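Dual function macrocyclase-peptidase POPB (Galerina marginata, PDB 5N4B) cleaves peptide bonds after prolyl residues and joins peptide ends into macrocycles, removing a leader and processing the toxin precursor in amanitin biosynthesis. Local coordinates at residues 40-45 and 608-613; 38-41 and 46-49; 583-588 and 671-676; 635-638 and 642-645; 228-233 and 613-618. The protein carries 1 engineered substitution. All coordinates share one frame; numbering follows the deposited sequence.

Contact 1. Residues 40-45 and 608-613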
# COMPACT_ATOMS: atom_id res chain seq x y z
N TRP A 40 -10.50 -25.11 13.02
CA TRP A 40 -9.23 -25.46 13.65
C TRP A 40 -8.03 -24.90 12.89
O TRP A 40 -6.96 -24.75 13.48
CB TRP A 40 -9.12 -26.96 13.86
CG TRP A 40 -9.16 -27.77 12.61
CD1 TRP A 40 -10.26 -28.23 11.98
CD2 TRP A 40 -8.03 -28.18 11.86
NE1 TRP A 40 -9.87 -28.93 10.84
CE2 TRP A 40 -8.51 -28.92 10.76
CE3 TRP A 40 -6.65 -28.03 12.02
CZ2 TRP A 40 -7.66 -29.50 9.83
CZ3 TRP A 40 -5.81 -28.60 11.08
CH2 TRP A 40 -6.31 -29.32 10.00
N LEU A 41 -8.18 -24.53 11.63
CA LEU A 41 -7.10 -23.89 10.87
C LEU A 41 -6.90 -22.45 11.26
O LEU A 41 -5.98 -21.82 10.74
CB LEU A 41 -7.36 -24.03 9.36
CG LEU A 41 -7.05 -25.43 8.83
CD1 LEU A 41 -7.55 -25.63 7.39
CD2 LEU A 41 -5.53 -25.71 8.86
N GLU A 42 -7.72 -21.91 12.16
CA GLU A 42 -7.47 -20.60 12.74
C GLU A 42 -6.33 -20.62 13.75
O GLU A 42 -5.85 -19.55 14.14
CB GLU A 42 -8.70 -20.06 13.46
CG GLU A 42 -9.88 -19.79 12.57
CD GLU A 42 -11.18 -19.60 13.32
OE1 GLU A 42 -11.23 -19.50 14.58
OE2 GLU A 42 -12.22 -19.51 12.64
N GLU A 43 -5.91 -21.81 14.16
CA GLU A 43 -5.07 -21.97 15.34
C GLU A 43 -3.64 -22.28 14.95
O GLU A 43 -3.31 -22.55 13.79
CB GLU A 43 -5.60 -23.10 16.21
CG GLU A 43 -7.06 -23.04 16.57
CD GLU A 43 -7.44 -21.97 17.60
OE1 GLU A 43 -6.56 -21.20 18.04
OE2 GLU A 43 -8.65 -21.93 17.94
N SER A 44 -2.78 -22.28 15.96
CA SER A 44 -1.39 -22.64 15.75
C SER A 44 -1.12 -23.86 16.62
O SER A 44 -1.17 -23.78 17.86
CB SER A 44 -0.47 -21.48 16.11
OG SER A 44 0.88 -21.91 16.04
N THR A 45 -0.95 -25.01 15.97
CA THR A 45 -0.84 -26.29 16.65
C THR A 45 0.03 -27.23 15.82
O THR A 45 0.33 -26.99 14.64
CB THR A 45 -2.19 -27.00 16.83
OG1 THR A 45 -2.64 -27.43 15.54
CG2 THR A 45 -3.23 -26.13 17.47
N LEU A 608 -15.62 -14.05 5.10
CA LEU A 608 -16.25 -12.76 5.33
C LEU A 608 -17.28 -12.80 6.47
O LEU A 608 -17.86 -11.76 6.79
CB LEU A 608 -16.92 -12.22 4.08
CG LEU A 608 -16.09 -11.58 3.02
CD1 LEU A 608 -17.01 -11.00 1.95
CD2 LEU A 608 -15.21 -10.46 3.56
N LEU A 609 -17.50 -13.97 7.08
CA LEU A 609 -18.32 -14.04 8.28
C LEU A 609 -17.53 -13.82 9.56
O LEU A 609 -18.12 -13.40 10.55
CB LEU A 609 -19.10 -15.36 8.38
CG LEU A 609 -20.10 -15.60 7.27
CD1 LEU A 609 -20.79 -16.91 7.49
CD2 LEU A 609 -21.09 -14.49 7.17
N LYS A 610 -16.21 -14.03 9.54
CA LYS A 610 -15.40 -13.93 10.76
C LYS A 610 -14.24 -12.94 10.65
O LYS A 610 -13.45 -12.83 11.59
CB LYS A 610 -14.88 -15.32 11.18
CG LYS A 610 -15.96 -16.37 11.53
CD LYS A 610 -15.37 -17.71 12.12
CE LYS A 610 -14.73 -17.51 13.48
NZ LYS A 610 -14.30 -18.82 14.12
N PHE A 611 -14.13 -12.18 9.56
CA PHE A 611 -12.96 -11.32 9.37
C PHE A 611 -12.79 -10.33 10.52
O PHE A 611 -11.67 -9.93 10.83
CB PHE A 611 -13.07 -10.55 8.04
CG PHE A 611 -14.17 -9.48 8.04
CD1 PHE A 611 -13.92 -8.22 8.53
CD2 PHE A 611 -15.45 -9.76 7.59
CE1 PHE A 611 -14.91 -7.25 8.60
CE2 PHE A 611 -16.44 -8.81 7.68
CZ PHE A 611 -16.18 -7.54 8.15
N HIS A 612 -13.90 -9.90 11.13
CA HIS A 612 -13.85 -8.87 12.16
C HIS A 612 -13.43 -9.40 13.51
O HIS A 612 -13.30 -8.60 14.44
CB HIS A 612 -15.19 -8.16 12.25
CG HIS A 612 -16.32 -9.04 12.62
ND1 HIS A 612 -16.57 -10.24 11.98
CD2 HIS A 612 -17.31 -8.89 13.53
CE1 HIS A 612 -17.63 -10.81 12.52
NE2 HIS A 612 -18.11 -10.01 13.45
N LYS A 613 -13.20 -10.70 13.63
CA LYS A 613 -12.80 -11.35 14.88
C LYS A 613 -11.30 -11.52 15.02
O LYS A 613 -10.83 -12.06 16.03
CB LYS A 613 -13.47 -12.71 14.99
CG LYS A 613 -15.00 -12.76 14.94
CD LYS A 613 -15.61 -11.89 15.96
CE LYS A 613 -17.05 -12.27 16.25
NZ LYS A 613 -17.42 -11.67 17.56
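Two chi1 rotations, -65° at E42 and -62° at K610, turn each CG away from its own carbonyl carbon and start the two side chains toward each other. E42 runs on extended to its carboxylate, whereas K610 bends once, at chi3 (67°), which swings NZ onto the acid. The two chains cross at about a right angle and touch at their polar ends: NZ of K610 donates to OE2 of E42 at 2.6 Å, a very short salt bridge on the syn lone pair. The same NZ lies 3.2 Å from OE1 of E42, so the ammonium sits on the side shared by both oxygens, nearer OE2. Carbon follows nitrogen, with CE of K610 3.3 Å from OE2 of E42.

The carboxylate has further partners. K672 forms a second salt bridge to OE2, and Q39 donates its NE2 to OE1, so both oxygens are engaged. K672 also pairs with D36 and D607, which extends the ion pair into a network of charges. This would be expected to keep E42 ionised. The F614 ring packs against the E42 carboxylate.

A single ion pair, at a partly exposed place, ties the N-terminal part of the chain to the α/β-hydrolase domain, consistent with prolyl oligopeptidases, in which this N-terminal portion belongs to the catalytic half. E42 comes from the loop between strand 30-35 and helix 46-64, K610 from the loop between strand 598-602 and helix 621-624, and helix 668-680 contributes K672 to the same cluster.

Contact 2. Residues 38-41 and 46-49; sequences YQWL and DEVD
W40 is the centre of this contact, with E47 against a face of its indole and V48 at its rim. Here the 3-10 turn 39-41 packs back on the first turn of helix 46-64, a local contact in the N-terminal part of the chain. The E47 carboxylate stacks on the indole, its plane only 13° from that of the ring, and CD of E47 comes 3.7 Å from CZ3 of W40. Because E47 places CG anti to its backbone N (chi1 -176°) and stays extended beyond, the chain reaches far enough to lay its acid flat over the benzo ring. V48 works from another direction: its CG2 sits near the ring plane, 3.8 Å from CE3 of W40, and also 3.5 Å from the carbonyl O of W40. That same methyl reaches L41, with CG2 of V48 4.3 Å from CD2 of L41. CG of L41 lies against the opposite indole face, toward its rim.

A bare carboxylate on an electron-rich ring would be poorly placed, but R16 offsets it: this arginine pairs with E47 OE2, makes a cation-pi contact with W40, and accepts the N-H of W40 NE1 on its carbonyl oxygen. The buried indole thus has its N-H satisfied, and the acid is probably held ionised by the guanidinium.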
# COMPACT_ATOMS: atom_id res chain seq x y z
N TYR A 38 -13.42 -26.27 9.25
CA TYR A 38 -12.01 -25.90 9.27
C TYR A 38 -11.71 -24.79 10.27
O TYR A 38 -10.68 -24.09 10.16
CB TYR A 38 -11.51 -25.57 7.84
CG TYR A 38 -11.80 -26.72 6.89
CD1 TYR A 38 -11.30 -28.00 7.11
CD2 TYR A 38 -12.63 -26.53 5.77
CE1 TYR A 38 -11.61 -29.04 6.27
CE2 TYR A 38 -12.93 -27.56 4.94
CZ TYR A 38 -12.44 -28.81 5.17
OH TYR A 38 -12.79 -29.85 4.32
N GLN A 39 -12.57 -24.62 11.27
CA GLN A 39 -12.30 -23.64 12.32
C GLN A 39 -10.94 -23.86 12.94
O GLN A 39 -10.27 -22.89 13.32
CB GLN A 39 -13.41 -23.68 13.39
CG GLN A 39 -13.20 -22.66 14.53
CD GLN A 39 -12.14 -23.11 15.53
OE1 GLN A 39 -12.04 -24.30 15.84
NE2 GLN A 39 -11.33 -22.16 16.03
N TRP A 40 -10.50 -25.11 13.02
CA TRP A 40 -9.23 -25.46 13.65
C TRP A 40 -8.03 -24.90 12.89
O TRP A 40 -6.96 -24.75 13.48
CB TRP A 40 -9.12 -26.96 13.86
CG TRP A 40 -9.16 -27.77 12.61
CD1 TRP A 40 -10.26 -28.23 11.98
CD2 TRP A 40 -8.03 -28.18 11.86
NE1 TRP A 40 -9.87 -28.93 10.84
CE2 TRP A 40 -8.51 -28.92 10.76
CE3 TRP A 40 -6.65 -28.03 12.02
CZ2 TRP A 40 -7.66 -29.50 9.83
CZ3 TRP A 40 -5.81 -28.60 11.08
CH2 TRP A 40 -6.31 -29.32 10.00
N LEU A 41 -8.18 -24.53 11.63
CA LEU A 41 -7.10 -23.89 10.87
C LEU A 41 -6.90 -22.45 11.26
O LEU A 41 -5.98 -21.82 10.74
CB LEU A 41 -7.36 -24.03 9.36
CG LEU A 41 -7.05 -25.43 8.83
CD1 LEU A 41 -7.55 -25.63 7.39
CD2 LEU A 41 -5.53 -25.71 8.86
N ASP A 46 0.39 -28.37 16.41
CA ASP A 46 1.18 -29.31 15.66
C ASP A 46 0.38 -29.86 14.47
O ASP A 46 0.96 -30.09 13.40
CB ASP A 46 1.73 -30.41 16.58
CG ASP A 46 2.83 -29.91 17.55
OD1 ASP A 46 3.42 -28.83 17.32
OD2 ASP A 46 3.15 -30.61 18.53
N GLU A 47 -0.95 -30.05 14.62
CA GLU A 47 -1.78 -30.53 13.52
C GLU A 47 -1.81 -29.51 12.39
O GLU A 47 -1.78 -29.87 11.20
CB GLU A 47 -3.21 -30.82 14.01
CG GLU A 47 -4.15 -31.42 12.98
CD GLU A 47 -5.63 -31.46 13.43
OE1 GLU A 47 -6.02 -30.70 14.37
OE2 GLU A 47 -6.42 -32.20 12.80
N VAL A 48 -1.88 -28.22 12.71
CA VAL A 48 -1.85 -27.20 11.66
C VAL A 48 -0.48 -27.19 10.97
O VAL A 48 -0.40 -27.08 9.74
CB VAL A 48 -2.24 -25.83 12.22
CG1 VAL A 48 -2.03 -24.75 11.14
CG2 VAL A 48 -3.67 -25.83 12.72
N ASP A 49 0.60 -27.34 11.74
CA ASP A 49 1.94 -27.39 11.14
C ASP A 49 2.08 -28.56 10.18
O ASP A 49 2.70 -28.43 9.12
CB ASP A 49 2.99 -27.52 12.23
CG ASP A 49 3.15 -26.28 13.08
OD1 ASP A 49 2.71 -25.17 12.70
OD2 ASP A 49 3.78 -26.42 14.15

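Contact 3. Residues 583-588 and 671-676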
# COMPACT_ATOMS: atom_id res chain seq x y z
N LEU A 583 -10.81 -10.47 -3.82
CA LEU A 583 -11.32 -10.27 -5.16
C LEU A 583 -11.10 -11.51 -6.02
O LEU A 583 -12.02 -11.97 -6.71
CB LEU A 583 -10.67 -9.03 -5.76
CG LEU A 583 -11.03 -8.73 -7.20
CD1 LEU A 583 -12.49 -8.30 -7.32
CD2 LEU A 583 -10.12 -7.65 -7.75
N VAL A 584 -9.89 -12.04 -6.01
CA VAL A 584 -9.57 -13.23 -6.80
C VAL A 584 -10.39 -14.44 -6.35
O VAL A 584 -10.96 -15.16 -7.18
CB VAL A 584 -8.07 -13.50 -6.80
CG1 VAL A 584 -7.73 -14.85 -7.37
CG2 VAL A 584 -7.38 -12.43 -7.58
N MET A 585 -10.43 -14.70 -5.05
CA MET A 585 -11.10 -15.90 -4.53
C MET A 585 -12.60 -15.83 -4.77
O MET A 585 -13.19 -16.80 -5.23
CB MET A 585 -10.79 -16.06 -3.03
CG MET A 585 -9.33 -16.50 -2.84
SD MET A 585 -8.84 -16.96 -1.17
CE MET A 585 -8.30 -15.37 -0.53
N GLY A 586 -13.22 -14.67 -4.54
CA GLY A 586 -14.63 -14.53 -4.87
C GLY A 586 -14.92 -14.58 -6.36
O GLY A 586 -15.96 -15.10 -6.79
N SER A 587 -14.01 -14.06 -7.18
CA SER A 587 -14.23 -14.07 -8.61
C SER A 587 -14.24 -15.49 -9.14
O SER A 587 -15.02 -15.79 -10.04
CB SER A 587 -13.19 -13.23 -9.33
OG SER A 587 -13.39 -11.82 -9.10
N ILE A 588 -13.35 -16.36 -8.66
CA ILE A 588 -13.33 -17.72 -9.21
C ILE A 588 -14.55 -18.50 -8.77
O ILE A 588 -15.04 -19.35 -9.52
CB ILE A 588 -12.02 -18.51 -8.97
CG1 ILE A 588 -11.80 -18.86 -7.52
CG2 ILE A 588 -10.81 -17.76 -9.54
CD1 ILE A 588 -10.54 -19.70 -7.31
N PHE A 671 -6.27 -20.48 4.35
CA PHE A 671 -6.28 -21.89 4.75
C PHE A 671 -7.70 -22.49 4.65
O PHE A 671 -7.88 -23.60 4.11
CB PHE A 671 -5.76 -22.08 6.17
CG PHE A 671 -4.34 -21.72 6.39
CD1 PHE A 671 -3.46 -21.46 5.35
CD2 PHE A 671 -3.86 -21.64 7.71
CE1 PHE A 671 -2.13 -21.13 5.63
CE2 PHE A 671 -2.56 -21.31 7.97
CZ PHE A 671 -1.69 -21.05 6.92
N LYS A 672 -8.69 -21.78 5.16
CA LYS A 672 -10.05 -22.28 5.06
C LYS A 672 -10.48 -22.37 3.61
O LYS A 672 -11.15 -23.32 3.21
CB LYS A 672 -11.02 -21.41 5.84
CG LYS A 672 -10.89 -21.51 7.35
CD LYS A 672 -12.06 -20.76 7.99
CE LYS A 672 -11.88 -20.70 9.45
NZ LYS A 672 -12.98 -19.92 10.01
N PHE A 673 -10.14 -21.37 2.81
CA PHE A 673 -10.57 -21.38 1.42
C PHE A 673 -9.99 -22.57 0.68
O PHE A 673 -10.73 -23.30 -0.01
CB PHE A 673 -10.30 -20.05 0.73
CG PHE A 673 -10.87 -19.96 -0.64
CD1 PHE A 673 -12.24 -19.89 -0.80
CD2 PHE A 673 -10.06 -19.99 -1.75
CE1 PHE A 673 -12.81 -19.79 -2.06
CE2 PHE A 673 -10.62 -19.89 -3.03
CZ PHE A 673 -12.00 -19.82 -3.16
N ILE A 674 -8.69 -22.81 0.80
CA ILE A 674 -8.06 -23.91 0.05
C ILE A 674 -8.56 -25.26 0.57
O ILE A 674 -8.80 -26.20 -0.21
CB ILE A 674 -6.53 -23.81 0.01
CG1 ILE A 674 -5.91 -24.72 -1.08
CG2 ILE A 674 -5.95 -24.15 1.35
CD1 ILE A 674 -6.31 -24.36 -2.48
N ALA A 675 -8.76 -25.39 1.88
CA ALA A 675 -9.29 -26.65 2.40
C ALA A 675 -10.69 -26.91 1.87
O ALA A 675 -11.06 -28.06 1.56
CB ALA A 675 -9.28 -26.60 3.93
N THR A 676 -11.49 -25.86 1.75
CA THR A 676 -12.85 -25.97 1.23
C THR A 676 -12.85 -26.31 -0.26
O THR A 676 -13.64 -27.15 -0.72
CB THR A 676 -13.61 -24.67 1.55
OG1 THR A 676 -13.63 -24.47 2.96
CG2 THR A 676 -15.02 -24.73 1.09
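M585 meets F673 with an unusually close sulfur: SD of M585 lies 3.3 Å from CD2 of F673, a tight Met-aromatic contact. The sulfur is 4.0 Å from the ring centroid but approaches obliquely, 39° off the normal. The better-centred group is CB of M585, which sits over the same ring, 19° off the normal, in a CH-pi contact. M585 therefore lies along the ring and not end-on to it, sliding past F673 in the opposite direction, and the bend at its chi3 (-90°) turns CE aside beyond the sulfur. I588 completes the set at the rim, its CD1 close to the ring plane and 4.3 Å from CE2 of F673.

Each helix also secures a hydroxyl to its own backbone. OG of S587 donates to O of L583 at 2.8 Å, and OG1 of T676 donates to O of K672 at 2.7 Å; in both cases the hydroxyl and the helical N-H reach the carbonyl from opposite faces of its plane.

The three side chains that touch are buried in the α/β-hydrolase domain. Helix 579-590 follows the nucleophile elbow, where engineered A578 replaces the catalytic serine, with the M585 side chain about 9 Å from that of A578. In the eight-stranded mixed sheet, helix 579-590 packs on strands 598-602 and 653-659, through M585 on P601 and I588 on A599 and T654, and helix 668-680 on strand 653-659, through F673 on I656.

Contact 4. Residues 635-638 and 642-645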
# COMPACT_ATOMS: atom_id res chain seq x y z
N TYR A 635 -26.36 -9.68 2.91
CA TYR A 635 -25.59 -9.42 1.71
C TYR A 635 -24.15 -9.92 1.79
O TYR A 635 -23.53 -10.15 0.74
CB TYR A 635 -25.65 -7.95 1.30
CG TYR A 635 -25.12 -6.91 2.26
CD1 TYR A 635 -23.77 -6.75 2.49
CD2 TYR A 635 -25.98 -6.01 2.87
CE1 TYR A 635 -23.30 -5.75 3.35
CE2 TYR A 635 -25.52 -5.00 3.69
CZ TYR A 635 -24.16 -4.86 3.93
OH TYR A 635 -23.68 -3.85 4.76
N ILE A 636 -23.63 -10.16 3.00
CA ILE A 636 -22.28 -10.70 3.17
C ILE A 636 -22.22 -12.19 2.87
O ILE A 636 -21.32 -12.67 2.16
CB ILE A 636 -21.77 -10.42 4.59
CG1 ILE A 636 -21.61 -8.94 4.83
CG2 ILE A 636 -20.44 -11.13 4.84
CD1 ILE A 636 -21.46 -8.56 6.34
N TYR A 637 -23.12 -12.95 3.47
CA TYR A 637 -23.06 -14.41 3.35
C TYR A 637 -23.03 -14.90 1.92
O TYR A 637 -22.23 -15.80 1.63
CB TYR A 637 -24.25 -14.98 4.13
CG TYR A 637 -24.31 -16.47 4.28
CD1 TYR A 637 -23.20 -17.22 4.60
CD2 TYR A 637 -25.53 -17.13 4.19
CE1 TYR A 637 -23.27 -18.60 4.80
CE2 TYR A 637 -25.61 -18.53 4.38
CZ TYR A 637 -24.47 -19.22 4.68
OH TYR A 637 -24.52 -20.59 4.89
N PRO A 638 -23.82 -14.37 0.99
CA PRO A 638 -23.74 -14.87 -0.40
C PRO A 638 -22.47 -14.48 -1.15
O PRO A 638 -22.25 -15.01 -2.23
CB PRO A 638 -24.97 -14.25 -1.08
CG PRO A 638 -25.75 -13.60 0.01
CD PRO A 638 -24.92 -13.42 1.19
N VAL A 642 -15.40 -18.45 1.28
CA VAL A 642 -15.34 -19.70 2.04
C VAL A 642 -16.70 -20.35 2.15
O VAL A 642 -16.76 -21.56 2.37
CB VAL A 642 -14.77 -19.37 3.44
CG1 VAL A 642 -15.07 -20.46 4.46
CG2 VAL A 642 -13.24 -19.13 3.37
N HIS A 643 -17.78 -19.59 2.01
CA HIS A 643 -19.13 -20.10 2.19
C HIS A 643 -19.90 -20.33 0.91
O HIS A 643 -21.08 -20.68 0.99
CB HIS A 643 -19.91 -19.18 3.12
CG HIS A 643 -19.22 -19.03 4.43
ND1 HIS A 643 -18.39 -17.97 4.73
CD2 HIS A 643 -19.14 -19.88 5.48
CE1 HIS A 643 -17.85 -18.16 5.91
NE2 HIS A 643 -18.29 -19.32 6.39
N ASN A 644 -19.28 -20.17 -0.26
CA ASN A 644 -19.98 -20.27 -1.53
C ASN A 644 -19.32 -21.22 -2.52
O ASN A 644 -19.64 -21.16 -3.71
CB ASN A 644 -20.21 -18.88 -2.08
CG ASN A 644 -21.28 -18.17 -1.31
OD1 ASN A 644 -22.49 -18.40 -1.51
ND2 ASN A 644 -20.88 -17.37 -0.33
N VAL A 645 -18.42 -22.08 -2.07
CA VAL A 645 -17.80 -23.07 -2.96
C VAL A 645 -18.82 -24.14 -3.28
O VAL A 645 -19.59 -24.55 -2.42
CB VAL A 645 -16.55 -23.66 -2.30
CG1 VAL A 645 -15.95 -24.71 -3.20
CG2 VAL A 645 -15.54 -22.58 -1.97
O HOH W 1 -24.37 -18.43 0.77
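N644 directs its amide to Y637 to make the hydrogen bond that joins the two segments. With chi1 at -73° its CG stands beside its own backbone N, and ND2 donates to O of Y637 at 2.9 Å and 158°. The bond lies in the carbonyl plane and almost exactly in the amide plane of N644. The other direct polar approach, ND2 of N644 to O of P638 at 3.3 Å, has too poor an angle to count.

A water adds a second link. It donates to OD1 of N644 at 3.0 Å and, weakly, to O of Y637 at 3.5 Å, and its oxygen stands over the centre of one face of the Y637 ring.

Apolar contact is made by Y637 and H643, whose side chains cross at about a right angle. CE1 of Y637 touches CB of H643 at 3.8 Å, and the two rings, centroids 6.0 Å apart, meet obliquely. The Y637 ring is also stacked on F633 and leans on strand 30-35.

S640, in the turn between the segments, receives ND2 of N644 on its carbonyl and pairs its OG with ND1 of H643. One carboxamide thereby ties together the two sides of the short connection 637-644, its nitrogen serving two carbonyls and its oxygen accepting from one water.

Contact 5. Residues 228-233 and 613-618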
# COMPACT_ATOMS: atom_id res chain seq x y z
N GLY A 228 -2.83 -10.82 26.88
CA GLY A 228 -3.72 -10.29 25.87
C GLY A 228 -3.77 -11.16 24.62
O GLY A 228 -3.30 -12.29 24.56
N THR A 229 -4.33 -10.58 23.59
CA THR A 229 -4.47 -11.27 22.33
C THR A 229 -3.72 -10.46 21.31
O THR A 229 -3.26 -9.35 21.58
CB THR A 229 -5.94 -11.36 21.92
OG1 THR A 229 -6.45 -10.04 21.74
CG2 THR A 229 -6.76 -12.08 23.01
N ARG A 230 -3.67 -10.98 20.10
CA ARG A 230 -3.00 -10.26 19.03
C ARG A 230 -3.98 -9.22 18.53
O ARG A 230 -4.82 -9.45 17.66
CB ARG A 230 -2.57 -11.21 17.94
CG ARG A 230 -1.59 -10.60 17.05
CD ARG A 230 -1.21 -11.53 15.92
NE ARG A 230 -0.09 -11.05 15.15
CZ ARG A 230 0.28 -11.56 13.97
NH1 ARG A 230 -0.40 -12.58 13.45
NH2 ARG A 230 1.32 -11.08 13.32
N SER A 231 -3.92 -8.04 19.14
CA SER A 231 -4.87 -7.02 18.81
C SER A 231 -4.30 -5.71 19.28
O SER A 231 -3.47 -5.64 20.21
CB SER A 231 -6.26 -7.28 19.40
OG SER A 231 -6.37 -6.72 20.68
N ASP A 232 -4.67 -4.68 18.54
CA ASP A 232 -4.17 -3.35 18.77
C ASP A 232 -5.35 -2.50 19.20
O ASP A 232 -6.19 -2.14 18.36
CB ASP A 232 -3.51 -2.83 17.50
CG ASP A 232 -2.37 -3.71 17.03
OD1 ASP A 232 -1.57 -4.18 17.87
OD2 ASP A 232 -2.32 -3.93 15.80
N ARG A 233 -5.42 -2.19 20.48
CA ARG A 233 -6.52 -1.41 21.04
C ARG A 233 -5.94 -0.37 21.98
O ARG A 233 -4.82 -0.48 22.49
CB ARG A 233 -7.55 -2.28 21.76
CG ARG A 233 -8.28 -3.23 20.87
CD ARG A 233 -9.26 -2.47 19.99
NE ARG A 233 -10.12 -3.37 19.22
CZ ARG A 233 -9.82 -3.86 18.02
NH1 ARG A 233 -8.68 -3.55 17.40
NH2 ARG A 233 -10.69 -4.67 17.43
N LYS A 613 -13.20 -10.70 13.63
CA LYS A 613 -12.80 -11.35 14.88
C LYS A 613 -11.30 -11.52 15.02
O LYS A 613 -10.83 -12.06 16.03
CB LYS A 613 -13.47 -12.71 14.99
CG LYS A 613 -15.00 -12.76 14.94
CD LYS A 613 -15.61 -11.89 15.96
CE LYS A 613 -17.05 -12.27 16.25
NZ LYS A 613 -17.42 -11.67 17.56
N PHE A 614 -10.50 -11.09 14.04
CA PHE A 614 -9.06 -11.34 14.02
C PHE A 614 -8.33 -10.03 13.78
O PHE A 614 -8.72 -9.24 12.90
CB PHE A 614 -8.71 -12.34 12.90
CG PHE A 614 -9.30 -13.67 13.14
CD1 PHE A 614 -8.62 -14.61 13.86
CD2 PHE A 614 -10.54 -13.97 12.65
CE1 PHE A 614 -9.19 -15.83 14.14
CE2 PHE A 614 -11.14 -15.18 12.90
CZ PHE A 614 -10.45 -16.12 13.63
N THR A 615 -7.21 -9.85 14.50
CA THR A 615 -6.34 -8.68 14.49
C THR A 615 -7.13 -7.39 14.25
O THR A 615 -8.00 -7.06 15.07
CB THR A 615 -5.15 -8.86 13.54
OG1 THR A 615 -5.62 -9.04 12.20
CG2 THR A 615 -4.31 -10.08 13.91
N GLY A 616 -6.88 -6.71 13.15
CA GLY A 616 -7.52 -5.42 12.90
C GLY A 616 -8.71 -5.44 11.95
O GLY A 616 -9.15 -4.39 11.43
N GLY A 617 -9.29 -6.62 11.78
CA GLY A 617 -10.39 -6.81 10.85
C GLY A 617 -11.63 -6.02 11.18
O GLY A 617 -12.39 -5.72 10.26
N GLN A 618 -11.86 -5.64 12.44
CA GLN A 618 -13.06 -4.88 12.76
C GLN A 618 -13.11 -3.55 12.00
O GLN A 618 -14.20 -3.03 11.70
CB GLN A 618 -13.16 -4.65 14.28
CG GLN A 618 -12.19 -3.65 14.82
CD GLN A 618 -10.73 -4.07 14.67
OE1 GLN A 618 -10.37 -5.28 14.75
NE2 GLN A 618 -9.86 -3.07 14.49
O HOH W 2 -6.34 -11.54 16.64
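A type II' β turn, F614 to G617, presses its outer corner against a loop of the β-propeller, 228-233, at the seam between propeller and α/β-hydrolase domain and close to the charge relay system. The turn is closed by N of G617 donating to O of F614 at 2.9 Å, and T615, at position i+1, has a positive phi (33°), uncommon for a beta-branched residue. That twist presents its CA to the loop: CA of T615 points its hydrogen at O of R230, 3.6 Å away with an angle of 157° at the hydrogen.

O of R230, the residue at the centre of an inverse γ turn, also accepts from a bridging water at 2.8 Å, and the water in turn accepts from N of T615. The side chains of R230 and T615 run side by side in the same direction, with CD of R230 4.0 Å from CG2 of T615. R230 puts its CG opposite its backbone N (chi1 -164°) and stays extended, and its guanidinium pairs with D168 and donates to the carbonyl of G661. The R230 side chain is about 6 Å from that of D662 and about 7 Å from that of H699. The OG1 of T615 pairs with the G663 carbonyl, so turn and loop converge on the strip of chain around D662.

R233 and Q618 come from opposite directions, but their modelled approach is too close for its details to be trusted. More secure is the fold-back of R233 on its own segment: its NH1 donates to O of D232 at 3.0 Å, from above the carbonyl plane.

Overall arrangement
Along the chain, contact 2 closes first, while contact 1 spans 563 residues from the same N-terminal stretch, sharing W40 and L41 with it; their centres are 10 Å apart. Contact 1 touches all four others: contacts 3 and 5, centres 14 and 12 Å away, the latter sharing K613 just before its turn, and contact 4, 16 Å away, where L609 meets I636, Y637 and H643. Contact 4 lies between the two helices of contact 3 in sequence and touches it through V642 and V645. Contact 1 thus joins the N-terminal part to the hydrolase domain, contacts 3 and 4 are internal to that domain, and contact 5 crosses to the propeller beside the catalytic residues.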